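Long-range contacts in ABC transporter periplasmic substrate-binding protein (Desulfovibrio alaskensis, PDB 5MY5), which binds tungstate in the periplasm with high selectivity and probably delivers it to an ABC transporter for uptake into the cell: residues Asn135-Arg141 with Trp168-Gln174; Asp115-Val119 with Gly187-Met191; Thr100-Tyr104 with Met249-Gln255; Val76-His82 with Gln223-Val229. The protein carries 2 engineered substitutions. All coordinates share one frame. Where two conformers were deposited one is given. Residues are numbered along the deposited sequence.

Interaction 1 of 4, residues Asn135-Arg141 with Trp168-Gln174; sequences NAVFVSR and WYVQTGQ. With NA (sodium ion), chain B.
Trp-168, Arg-141 and Ser-140 bury the most surface where strands 138-140 and 169-171 run parallel, their axes 4.6 Å apart at 25°. The register pairs Phe-138 with Tyr-169, Val-139 with Val-170 and Ser-140 with Gln-171. Backbone bonds alternate: Phe-138 N to Trp-168 O 3.0 Å, Val-170 N to Phe-138 O 2.8 Å, Ser-140 N to Val-170 O 2.7 Å and Thr-172 N to Ser-140 O 2.9 Å. Before the strand, Asn-135 leaves a helix through a Schellman motif. Trp-168 (chi1 p) lays its five-membered ring over Asn-135, whose CA lies 3.9 Å from the ring centroid in a CH-pi contact; Asn-135 OD1 binds sodium at 2.4 Å, with five waters completing six ligands. Ser-140 (chi1 t) shares the face of Phe-138 and Tyr-169, and its OG bonds to Glu-151. At the far end Arg-141, m in chi1 to chi3, folds back so that NE donates to Gln-174 O at 2.9 Å, while Thr-172 OG1 accepts from Gln-174 N at 3.0 Å, forming an ST turn, and also hydrogen-bonds to Thr-179 of helix 176-186. Helix 146-155 connects the two strands, giving a beta-alpha-beta unit of the kind from which periplasmic binding-protein lobes are built.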
# COMPACT_ATOMS: atom_id res chain seq x y z
N ASN A 135 4.28 -16.46 -22.58
CA ASN A 135 5.42 -15.53 -22.75
C ASN A 135 5.01 -14.11 -23.00
O ASN A 135 5.61 -13.35 -23.78
CB ASN A 135 6.34 -15.97 -23.88
CG ASN A 135 7.12 -17.27 -23.57
OD1 ASN A 135 7.27 -17.75 -22.42
ND2 ASN A 135 7.78 -17.71 -24.58
N ALA A 136 3.89 -13.69 -22.40
CA ALA A 136 3.47 -12.31 -22.54
C ALA A 136 4.43 -11.39 -21.76
O ALA A 136 4.94 -11.75 -20.74
CB ALA A 136 2.01 -12.09 -22.06
N VAL A 137 4.54 -10.18 -22.25
CA VAL A 137 5.37 -9.15 -21.62
C VAL A 137 4.81 -8.81 -20.28
O VAL A 137 3.60 -8.56 -20.16
CB VAL A 137 5.51 -7.88 -22.43
CG1 VAL A 137 6.23 -6.78 -21.63
CG2 VAL A 137 6.30 -8.15 -23.72
N PHE A 138 5.65 -8.82 -19.29
CA PHE A 138 5.26 -8.48 -17.88
C PHE A 138 6.35 -7.52 -17.37
O PHE A 138 7.56 -7.84 -17.41
CB PHE A 138 5.18 -9.67 -16.96
CG PHE A 138 4.68 -9.29 -15.58
CD1 PHE A 138 5.58 -8.77 -14.64
CD2 PHE A 138 3.31 -9.32 -15.23
CE1 PHE A 138 5.16 -8.36 -13.39
CE2 PHE A 138 2.89 -8.90 -13.99
CZ PHE A 138 3.77 -8.42 -13.09
N VAL A 139 5.93 -6.38 -16.85
CA VAL A 139 6.85 -5.34 -16.45
C VAL A 139 6.89 -5.18 -14.93
O VAL A 139 5.91 -4.90 -14.27
CB VAL A 139 6.48 -3.99 -17.09
CG1 VAL A 139 7.55 -3.03 -16.84
CG2 VAL A 139 6.23 -4.10 -18.59
N SER A 140 8.06 -5.46 -14.37
CA SER A 140 8.41 -5.30 -12.95
C SER A 140 9.04 -3.91 -12.68
O SER A 140 9.89 -3.48 -13.52
CB SER A 140 9.46 -6.41 -12.53
OG SER A 140 9.89 -6.33 -11.23
N ARG A 141 8.79 -3.38 -11.52
CA ARG A 141 9.50 -2.19 -11.01
C ARG A 141 11.04 -2.45 -10.96
O ARG A 141 11.81 -1.53 -11.25
CB ARG A 141 9.01 -1.81 -9.65
CG ARG A 141 7.56 -1.31 -9.56
CD ARG A 141 7.47 0.11 -10.02
NE ARG A 141 8.20 0.97 -9.08
CZ ARG A 141 7.76 1.46 -7.95
NH1 ARG A 141 6.51 1.34 -7.53
NH2 ARG A 141 8.60 2.18 -7.20
N TRP A 168 10.71 -12.19 -21.58
CA TRP A 168 9.41 -11.48 -21.57
C TRP A 168 9.24 -10.65 -20.28
O TRP A 168 8.34 -9.82 -20.24
CB TRP A 168 8.21 -12.41 -21.81
CG TRP A 168 8.16 -13.55 -20.94
CD1 TRP A 168 8.63 -14.83 -21.23
CD2 TRP A 168 7.66 -13.65 -19.59
NE1 TRP A 168 8.51 -15.64 -20.19
CE2 TRP A 168 7.89 -14.97 -19.15
CE3 TRP A 168 7.08 -12.72 -18.64
CZ2 TRP A 168 7.58 -15.40 -17.93
CZ3 TRP A 168 6.69 -13.19 -17.40
CH2 TRP A 168 6.92 -14.52 -17.03
N TYR A 169 10.02 -10.91 -19.27
CA TYR A 169 9.98 -10.29 -18.01
C TYR A 169 10.89 -9.08 -17.90
O TYR A 169 12.13 -9.27 -18.04
CB TYR A 169 10.37 -11.27 -16.91
CG TYR A 169 10.18 -10.83 -15.44
CD1 TYR A 169 8.89 -10.72 -14.87
CD2 TYR A 169 11.23 -10.48 -14.66
CE1 TYR A 169 8.75 -10.37 -13.55
CE2 TYR A 169 11.09 -10.12 -13.36
CZ TYR A 169 9.81 -10.04 -12.76
OH TYR A 169 9.68 -9.74 -11.46
N VAL A 170 10.32 -7.90 -17.89
CA VAL A 170 11.04 -6.59 -18.01
C VAL A 170 11.17 -6.01 -16.61
O VAL A 170 10.21 -5.95 -15.84
CB VAL A 170 10.23 -5.67 -18.93
CG1 VAL A 170 10.89 -4.29 -18.95
CG2 VAL A 170 10.04 -6.22 -20.32
N GLN A 171 12.36 -5.58 -16.23
CA GLN A 171 12.63 -4.92 -14.95
C GLN A 171 13.08 -3.47 -15.25
O GLN A 171 14.11 -3.24 -15.86
CB GLN A 171 13.71 -5.65 -14.18
CG GLN A 171 13.28 -7.06 -13.80
CD GLN A 171 14.30 -7.85 -13.02
OE1 GLN A 171 15.30 -8.18 -13.61
NE2 GLN A 171 14.10 -8.12 -11.75
N THR A 172 12.24 -2.49 -14.96
CA THR A 172 12.54 -1.12 -15.36
C THR A 172 13.63 -0.46 -14.53
O THR A 172 14.28 0.45 -15.02
CB THR A 172 11.24 -0.26 -15.30
OG1 THR A 172 10.80 -0.19 -13.99
CG2 THR A 172 10.18 -0.88 -16.24
N GLY A 173 13.66 -0.77 -13.26
CA GLY A 173 14.42 -0.05 -12.30
C GLY A 173 13.86 1.33 -12.04
O GLY A 173 14.56 2.17 -11.46
N GLN A 174 12.57 1.55 -12.31
CA GLN A 174 11.95 2.89 -12.20
C GLN A 174 10.72 2.88 -11.33
O GLN A 174 10.28 1.81 -10.91
CB GLN A 174 11.61 3.43 -13.56
CG GLN A 174 12.80 3.62 -14.49
CD GLN A 174 12.40 4.07 -15.88
OE1 GLN A 174 11.99 3.28 -16.74
NE2 GLN A 174 12.54 5.39 -16.14
NA NA B . 8.44 -19.51 -21.36
O HOH W 1 8.99 -20.52 -23.00
O HOH W 2 7.76 -18.70 -19.39
O HOH W 3 10.05 -18.17 -21.12
O HOH W 4 9.53 -20.88 -20.25
O HOH W 5 6.66 -20.64 -21.46

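Interaction 2 of 4, residues Asp115-Val119 with Gly187-Met191; sequences DPAGV and GGYTM
A single aromatic knob, Tyr-189, fills the hollow of a tight turn. Residues Asp-115 to Gly-118 form a type I beta turn, closed by Gly-118 N to Asp-115 O at 2.8 Å; Asp-115 enters it with positive phi (56°). Segment 187-191 leaves a helix at Gly-187 through a Schellman motif and runs on into the sheet through Tyr-189. The backbones stay apart (Asp-115 CA to Tyr-189 CA 8.6 Å), so the tyrosine side chain (chi1 m, chi2 83°) spans the gap. Its hydroxyl sits over one face of the turn, in the cup formed with the Asp-115 side chain. Around Tyr-189 OH lie Pro-116 CD at 3.4 Å and Ala-117 CB at 3.5 Å, while Val-119 CG2 packs 3.6 Å from Tyr-189 CE2. Ile-131 of helix 124-133 and Leu-213 of strand 210-214 also touch the tyrosine. At the tip, Tyr-189 OH donates to Asp-115 OD1 at 2.5 Å and accepts from Ala-117 N at 2.9 Å. Asp-115 OD1 (chi1 t) also accepts from Val-119 N at 3.0 Å. One phenol hydroxyl thus serves as both donor and acceptor, tying the carboxylate and backbone of the turn to the sheet within a largely apolar socket.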
# COMPACT_ATOMS: atom_id res chain seq x y z
N ASP A 115 -6.03 -7.66 -24.12
CA ASP A 115 -5.68 -8.73 -23.22
C ASP A 115 -5.15 -9.97 -23.94
O ASP A 115 -5.76 -11.07 -23.93
CB ASP A 115 -6.92 -9.03 -22.41
CG ASP A 115 -6.73 -10.05 -21.34
OD1 ASP A 115 -5.62 -10.33 -20.90
OD2 ASP A 115 -7.71 -10.57 -20.79
N PRO A 116 -3.98 -9.83 -24.55
CA PRO A 116 -3.47 -10.88 -25.44
C PRO A 116 -3.22 -12.21 -24.75
O PRO A 116 -3.32 -13.25 -25.40
CB PRO A 116 -2.21 -10.24 -26.05
CG PRO A 116 -1.81 -9.20 -25.06
CD PRO A 116 -3.09 -8.65 -24.52
N ALA A 117 -2.98 -12.26 -23.42
CA ALA A 117 -2.88 -13.50 -22.68
C ALA A 117 -4.17 -14.06 -22.18
O ALA A 117 -4.18 -15.14 -21.58
CB ALA A 117 -1.87 -13.31 -21.49
N GLY A 118 -5.23 -13.26 -22.28
CA GLY A 118 -6.57 -13.61 -21.87
C GLY A 118 -6.71 -13.89 -20.41
O GLY A 118 -7.28 -14.90 -19.98
N VAL A 119 -6.19 -12.94 -19.61
CA VAL A 119 -6.26 -13.13 -18.16
C VAL A 119 -7.40 -12.42 -17.39
O VAL A 119 -7.53 -12.61 -16.18
CB VAL A 119 -4.93 -12.72 -17.48
CG1 VAL A 119 -3.80 -13.47 -18.15
CG2 VAL A 119 -4.73 -11.21 -17.50
N GLY A 187 2.91 -3.00 -24.91
CA GLY A 187 1.75 -3.92 -24.86
C GLY A 187 1.76 -5.05 -23.84
O GLY A 187 1.33 -6.18 -24.11
N GLY A 188 2.19 -4.70 -22.64
CA GLY A 188 2.52 -5.61 -21.58
C GLY A 188 1.60 -5.49 -20.41
O GLY A 188 0.73 -4.59 -20.40
N TYR A 189 1.73 -6.44 -19.52
CA TYR A 189 1.03 -6.50 -18.25
C TYR A 189 1.93 -5.90 -17.17
O TYR A 189 3.13 -6.02 -17.24
CB TYR A 189 0.69 -7.91 -17.91
CG TYR A 189 -0.35 -8.51 -18.88
CD1 TYR A 189 0.04 -9.02 -20.07
CD2 TYR A 189 -1.67 -8.48 -18.57
CE1 TYR A 189 -0.88 -9.53 -20.95
CE2 TYR A 189 -2.61 -9.06 -19.44
CZ TYR A 189 -2.19 -9.48 -20.65
OH TYR A 189 -3.16 -10.11 -21.50
N THR A 190 1.34 -5.39 -16.09
CA THR A 190 2.17 -4.92 -14.95
C THR A 190 1.26 -4.94 -13.70
O THR A 190 0.03 -4.78 -13.78
CB THR A 190 2.82 -3.57 -15.22
OG1 THR A 190 3.80 -3.34 -14.19
CG2 THR A 190 1.88 -2.44 -15.19
N MET A 191 1.87 -5.07 -12.54
CA MET A 191 1.19 -4.92 -11.25
C MET A 191 1.46 -3.47 -10.77
O MET A 191 2.63 -3.01 -10.75
CB MET A 191 1.66 -5.93 -10.22
CG MET A 191 0.87 -5.91 -8.93
SD MET A 191 1.77 -6.40 -7.46
CE MET A 191 2.75 -4.92 -7.22

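Interaction 3 of 4, residues Thr100-Tyr104 with Met249-Gln255; sequences TQLMY and MASPATQ
Leu-102 is the apolar centre of this helix-on-sheet contact, in which the long strand 100-112 of the alpha/beta binding-protein fold meets the junction between helices 239-250 and 252-260. Its side chain (chi1 m, chi2 t) reaches the end of the first helix: CD1 lies 3.7 Å from Met-249 CB, and CD2 is 4.0 Å from Ala-250 CB. The nearest CA atoms across the contact are those of Leu-102 and Ala-250, 6.2 Å apart. Met-249, m at all three chi angles, curls its CE to 4.3 Å from Met-103 SD, beside Leu-41 and Leu-45 of helix 41-53. Leu-102 has an unusual strand psi of -48°, whereas Met-103 returns to an extended conformation. Farther out, Ser-251 N-caps the second helix, its OG accepting from Thr-254 N at 3.2 Å. Gln-255, one turn into that helix, directs its amide back to the strand, with OE1 bonded to Ala-273. Gln-255 NE2 donates both to Leu-102 O at 3.0 Å and to Met-249 O at 2.9 Å.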
# COMPACT_ATOMS: atom_id res chain seq x y z
N THR A 100 -2.86 -2.70 15.42
CA THR A 100 -4.31 -2.64 15.20
C THR A 100 -4.56 -2.45 13.71
O THR A 100 -4.27 -1.39 13.17
CB THR A 100 -4.97 -1.50 16.04
OG1 THR A 100 -4.75 -1.76 17.44
CG2 THR A 100 -6.40 -1.42 15.84
N GLN A 101 -5.23 -3.41 13.12
CA GLN A 101 -5.57 -3.29 11.71
C GLN A 101 -6.69 -2.32 11.53
O GLN A 101 -7.65 -2.30 12.34
CB GLN A 101 -5.93 -4.66 11.13
CG GLN A 101 -4.68 -5.49 10.79
CD GLN A 101 -4.01 -6.11 12.00
OE1 GLN A 101 -4.61 -6.95 12.70
NE2 GLN A 101 -2.75 -5.77 12.24
N LEU A 102 -6.63 -1.53 10.50
CA LEU A 102 -7.54 -0.34 10.28
C LEU A 102 -8.24 -0.32 8.91
O LEU A 102 -9.49 -0.18 8.81
CB LEU A 102 -6.89 0.98 10.63
CG LEU A 102 -6.47 1.17 12.05
CD1 LEU A 102 -5.60 2.42 12.21
CD2 LEU A 102 -7.75 1.30 12.95
N MET A 103 -7.51 -0.54 7.82
CA MET A 103 -8.00 -0.54 6.49
C MET A 103 -6.98 -1.14 5.54
O MET A 103 -5.86 -1.32 5.94
CB MET A 103 -8.30 0.84 5.97
CG MET A 103 -7.20 1.80 5.86
SD MET A 103 -6.44 2.52 7.32
CE MET A 103 -5.40 3.69 6.54
N TYR A 104 -7.41 -1.44 4.34
CA TYR A 104 -6.43 -1.79 3.30
C TYR A 104 -6.66 -1.03 2.02
O TYR A 104 -7.83 -0.78 1.69
CB TYR A 104 -6.41 -3.29 3.01
CG TYR A 104 -7.76 -3.93 2.59
CD1 TYR A 104 -8.08 -4.09 1.26
CD2 TYR A 104 -8.65 -4.47 3.53
CE1 TYR A 104 -9.25 -4.69 0.84
CE2 TYR A 104 -9.79 -5.16 3.09
CZ TYR A 104 -10.08 -5.21 1.74
OH TYR A 104 -11.22 -5.79 1.25
N MET A 249 -9.49 6.03 14.86
CA MET A 249 -9.46 5.49 13.52
C MET A 249 -10.31 4.24 13.47
O MET A 249 -10.80 3.90 12.37
CB MET A 249 -8.03 5.00 13.14
CG MET A 249 -7.12 6.14 12.87
SD MET A 249 -7.43 6.94 11.25
CE MET A 249 -6.61 5.71 10.16
N ALA A 250 -10.42 3.49 14.59
CA ALA A 250 -11.17 2.20 14.60
C ALA A 250 -12.69 2.43 14.84
O ALA A 250 -13.47 1.48 14.77
CB ALA A 250 -10.65 1.28 15.69
N SER A 251 -13.08 3.65 15.12
CA SER A 251 -14.50 3.95 15.46
C SER A 251 -15.31 3.74 14.22
O SER A 251 -14.86 3.98 13.08
CB SER A 251 -14.60 5.42 15.93
OG SER A 251 -14.42 6.38 14.94
N PRO A 252 -16.56 3.29 14.38
CA PRO A 252 -17.40 3.22 13.17
C PRO A 252 -17.46 4.46 12.29
O PRO A 252 -17.52 4.36 11.05
CB PRO A 252 -18.79 2.95 13.79
CG PRO A 252 -18.48 2.18 15.03
CD PRO A 252 -17.19 2.73 15.58
N ALA A 253 -17.53 5.65 12.86
CA ALA A 253 -17.70 6.86 12.06
C ALA A 253 -16.42 7.08 11.24
O ALA A 253 -16.50 7.46 10.11
CB ALA A 253 -18.02 8.08 12.93
N THR A 254 -15.22 6.90 11.86
CA THR A 254 -14.00 7.16 11.07
C THR A 254 -13.78 6.03 10.06
O THR A 254 -13.35 6.30 8.97
CB THR A 254 -12.77 7.35 11.96
OG1 THR A 254 -13.04 8.42 12.92
CG2 THR A 254 -11.54 7.68 11.16
N GLN A 255 -14.10 4.79 10.39
CA GLN A 255 -14.14 3.69 9.41
C GLN A 255 -14.96 4.05 8.18
O GLN A 255 -14.53 3.91 7.05
CB GLN A 255 -14.56 2.41 10.07
CG GLN A 255 -13.57 1.86 11.11
CD GLN A 255 -12.46 1.11 10.46
OE1 GLN A 255 -12.73 0.02 9.95
NE2 GLN A 255 -11.22 1.68 10.48

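Interaction 4 of 4, residues Val76-His82 with Gln223-Val229; sequences VDILLVH and QYSAIPV
This is an antiparallel strand pairing in the buried centre of one lobe, joining strand 78-81 to strand 221-228 although 140 residues separate the segments. The short strand axes approach to 4.6 Å with their directions at 164°. Ile-78 with Pro-228 and Leu-80 with Ala-226 are non-hydrogen-bonded pairs; Leu-79 with Ile-227 and Val-81 with Ser-225 are hydrogen-bonded. In the first of these bonded pairs, Leu-79 N to Ile-227 O and Ile-227 N to Leu-79 O both measure 2.9 Å; in the second, Val-81 N to Ser-225 O is 3.1 Å and Ser-225 N to Val-81 O 3.0 Å. Val-229 N extends the series to Asp-77 O at 2.9 Å, and one water bridges Asp-77 O and Val-229 O. On the Leu-79 and Val-81 face, Leu-79 CB meets Ile-227 CB at 4.2 Å; on the other, Ile-78 CD1 lies 4.2 Å from Ala-226 CB. At the far end Tyr-224 (chi1 m) offers its ring face to His-82 (chi1 p), whose CB sits 4.0 Å from the ring centroid in a CH-pi contact. His-82 NE2 bonds to Thr-33 and Tyr-224 OH to Thr-36. Strand 27-33 flanks strand 78-81, strand 100-112 flanks strand 221-228, and helix 84-92 packs on the face bearing Leu-79, Val-81 and Ile-227.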
# COMPACT_ATOMS: atom_id res chain seq x y z
N VAL A 76 9.06 9.18 17.41
CA VAL A 76 7.63 9.29 17.20
C VAL A 76 6.84 8.47 18.21
O VAL A 76 7.36 7.57 18.88
CB VAL A 76 7.23 8.88 15.74
CG1 VAL A 76 7.85 9.75 14.69
CG2 VAL A 76 7.51 7.39 15.49
N ASP A 77 5.57 8.81 18.36
CA ASP A 77 4.67 8.16 19.23
C ASP A 77 3.89 6.95 18.66
O ASP A 77 3.37 6.11 19.38
CB ASP A 77 3.62 9.18 19.70
CG ASP A 77 4.26 10.44 20.29
OD1 ASP A 77 5.07 10.30 21.27
OD2 ASP A 77 4.01 11.57 19.80
N ILE A 78 3.77 6.94 17.34
CA ILE A 78 2.91 5.93 16.64
C ILE A 78 3.40 5.75 15.22
O ILE A 78 3.90 6.66 14.60
CB ILE A 78 1.43 6.41 16.69
CG1 ILE A 78 0.53 5.28 16.31
CG2 ILE A 78 1.24 7.66 15.89
CD1 ILE A 78 -0.93 5.61 16.56
N LEU A 79 3.19 4.54 14.74
CA LEU A 79 3.45 4.19 13.37
C LEU A 79 2.08 3.97 12.68
O LEU A 79 1.19 3.34 13.24
CB LEU A 79 4.23 2.85 13.27
CG LEU A 79 5.57 2.79 13.93
CD1 LEU A 79 6.29 1.49 13.55
CD2 LEU A 79 6.44 3.98 13.72
N LEU A 80 2.07 4.32 11.41
CA LEU A 80 0.92 3.88 10.52
C LEU A 80 1.62 3.32 9.31
O LEU A 80 2.13 4.04 8.46
CB LEU A 80 0.00 5.07 10.16
CG LEU A 80 -1.17 4.70 9.25
CD1 LEU A 80 -2.12 3.70 9.88
CD2 LEU A 80 -1.88 6.05 8.87
N VAL A 81 1.59 1.99 9.18
CA VAL A 81 2.41 1.33 8.14
C VAL A 81 1.64 0.16 7.56
O VAL A 81 0.49 -0.08 7.95
CB VAL A 81 3.79 0.88 8.67
CG1 VAL A 81 4.67 2.11 8.98
CG2 VAL A 81 3.60 0.07 9.90
N HIS A 82 2.27 -0.49 6.58
CA HIS A 82 1.56 -1.53 5.82
C HIS A 82 2.52 -2.63 5.39
O HIS A 82 2.72 -2.86 4.18
CB HIS A 82 0.83 -0.91 4.62
CG HIS A 82 1.65 0.06 3.85
ND1 HIS A 82 2.38 -0.30 2.75
CD2 HIS A 82 1.89 1.39 4.03
CE1 HIS A 82 3.03 0.76 2.28
NE2 HIS A 82 2.75 1.81 3.05
N GLN A 223 -2.62 -4.29 3.67
CA GLN A 223 -3.21 -4.10 5.00
C GLN A 223 -2.41 -2.98 5.75
O GLN A 223 -1.21 -3.10 5.97
CB GLN A 223 -3.19 -5.33 5.84
CG GLN A 223 -3.87 -5.17 7.17
CD GLN A 223 -5.34 -4.88 7.05
OE1 GLN A 223 -6.10 -5.64 6.41
NE2 GLN A 223 -5.80 -3.81 7.69
N TYR A 224 -3.15 -1.94 6.22
CA TYR A 224 -2.62 -0.97 7.15
C TYR A 224 -2.89 -1.29 8.60
O TYR A 224 -4.06 -1.72 8.93
CB TYR A 224 -3.27 0.39 6.92
CG TYR A 224 -2.62 1.14 5.87
CD1 TYR A 224 -2.85 0.84 4.53
CD2 TYR A 224 -1.74 2.15 6.17
CE1 TYR A 224 -2.22 1.55 3.52
CE2 TYR A 224 -1.10 2.86 5.19
CZ TYR A 224 -1.34 2.58 3.83
OH TYR A 224 -0.71 3.30 2.87
N SER A 225 -1.89 -1.03 9.46
CA SER A 225 -2.07 -1.09 10.90
C SER A 225 -1.47 0.13 11.57
O SER A 225 -0.46 0.68 11.09
CB SER A 225 -1.43 -2.33 11.45
OG SER A 225 -2.01 -3.46 10.82
N ALA A 226 -2.04 0.48 12.72
CA ALA A 226 -1.41 1.44 13.60
C ALA A 226 -0.71 0.73 14.71
O ALA A 226 -1.21 -0.34 15.20
CB ALA A 226 -2.44 2.43 14.19
N ILE A 227 0.43 1.25 15.12
CA ILE A 227 1.20 0.64 16.23
C ILE A 227 1.73 1.74 17.11
O ILE A 227 2.66 2.47 16.75
CB ILE A 227 2.44 -0.13 15.65
CG1 ILE A 227 2.00 -1.17 14.62
CG2 ILE A 227 3.14 -0.82 16.80
CD1 ILE A 227 3.15 -1.74 13.76
N PRO A 228 1.17 1.87 18.33
CA PRO A 228 1.73 2.75 19.35
C PRO A 228 3.18 2.32 19.70
O PRO A 228 3.39 1.12 19.89
CB PRO A 228 0.78 2.60 20.53
CG PRO A 228 -0.54 2.22 19.90
CD PRO A 228 -0.09 1.26 18.77
N VAL A 229 4.03 3.28 19.81
CA VAL A 229 5.44 3.00 20.28
C VAL A 229 5.30 2.67 21.77
O VAL A 229 4.54 3.22 22.49
CB VAL A 229 6.31 4.18 19.97
CG1 VAL A 229 7.72 4.08 20.64
CG2 VAL A 229 6.51 4.35 18.49
O HOH W 6 2.72 5.33 22.10

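Interactions 1 and 2 share one end of the molecule, and interactions 3 and 4 lie across the chain's centre from them, some 32 to 36 Å away between centres. Each couple is joined through neighbouring strands: 138-140 beside 189-193, where Val-139 N meets Tyr-189 O at 2.9 Å, and 100-112 beside 221-228, where Met-103 O meets Tyr-224 N at 2.8 Å. Interactions 1 and 4 are backbone-bonded strand pairs, parallel and antiparallel; interaction 2 depends on Tyr-189 reaching a turn, while interaction 3 is mainly apolar, Leu-102 against Met-249, with the Gln-255 amide at its edge. Interactions 3 and 4 are buried, whereas 1 and 2 are partly exposed, interaction 1 ending at a hydrated sodium ion.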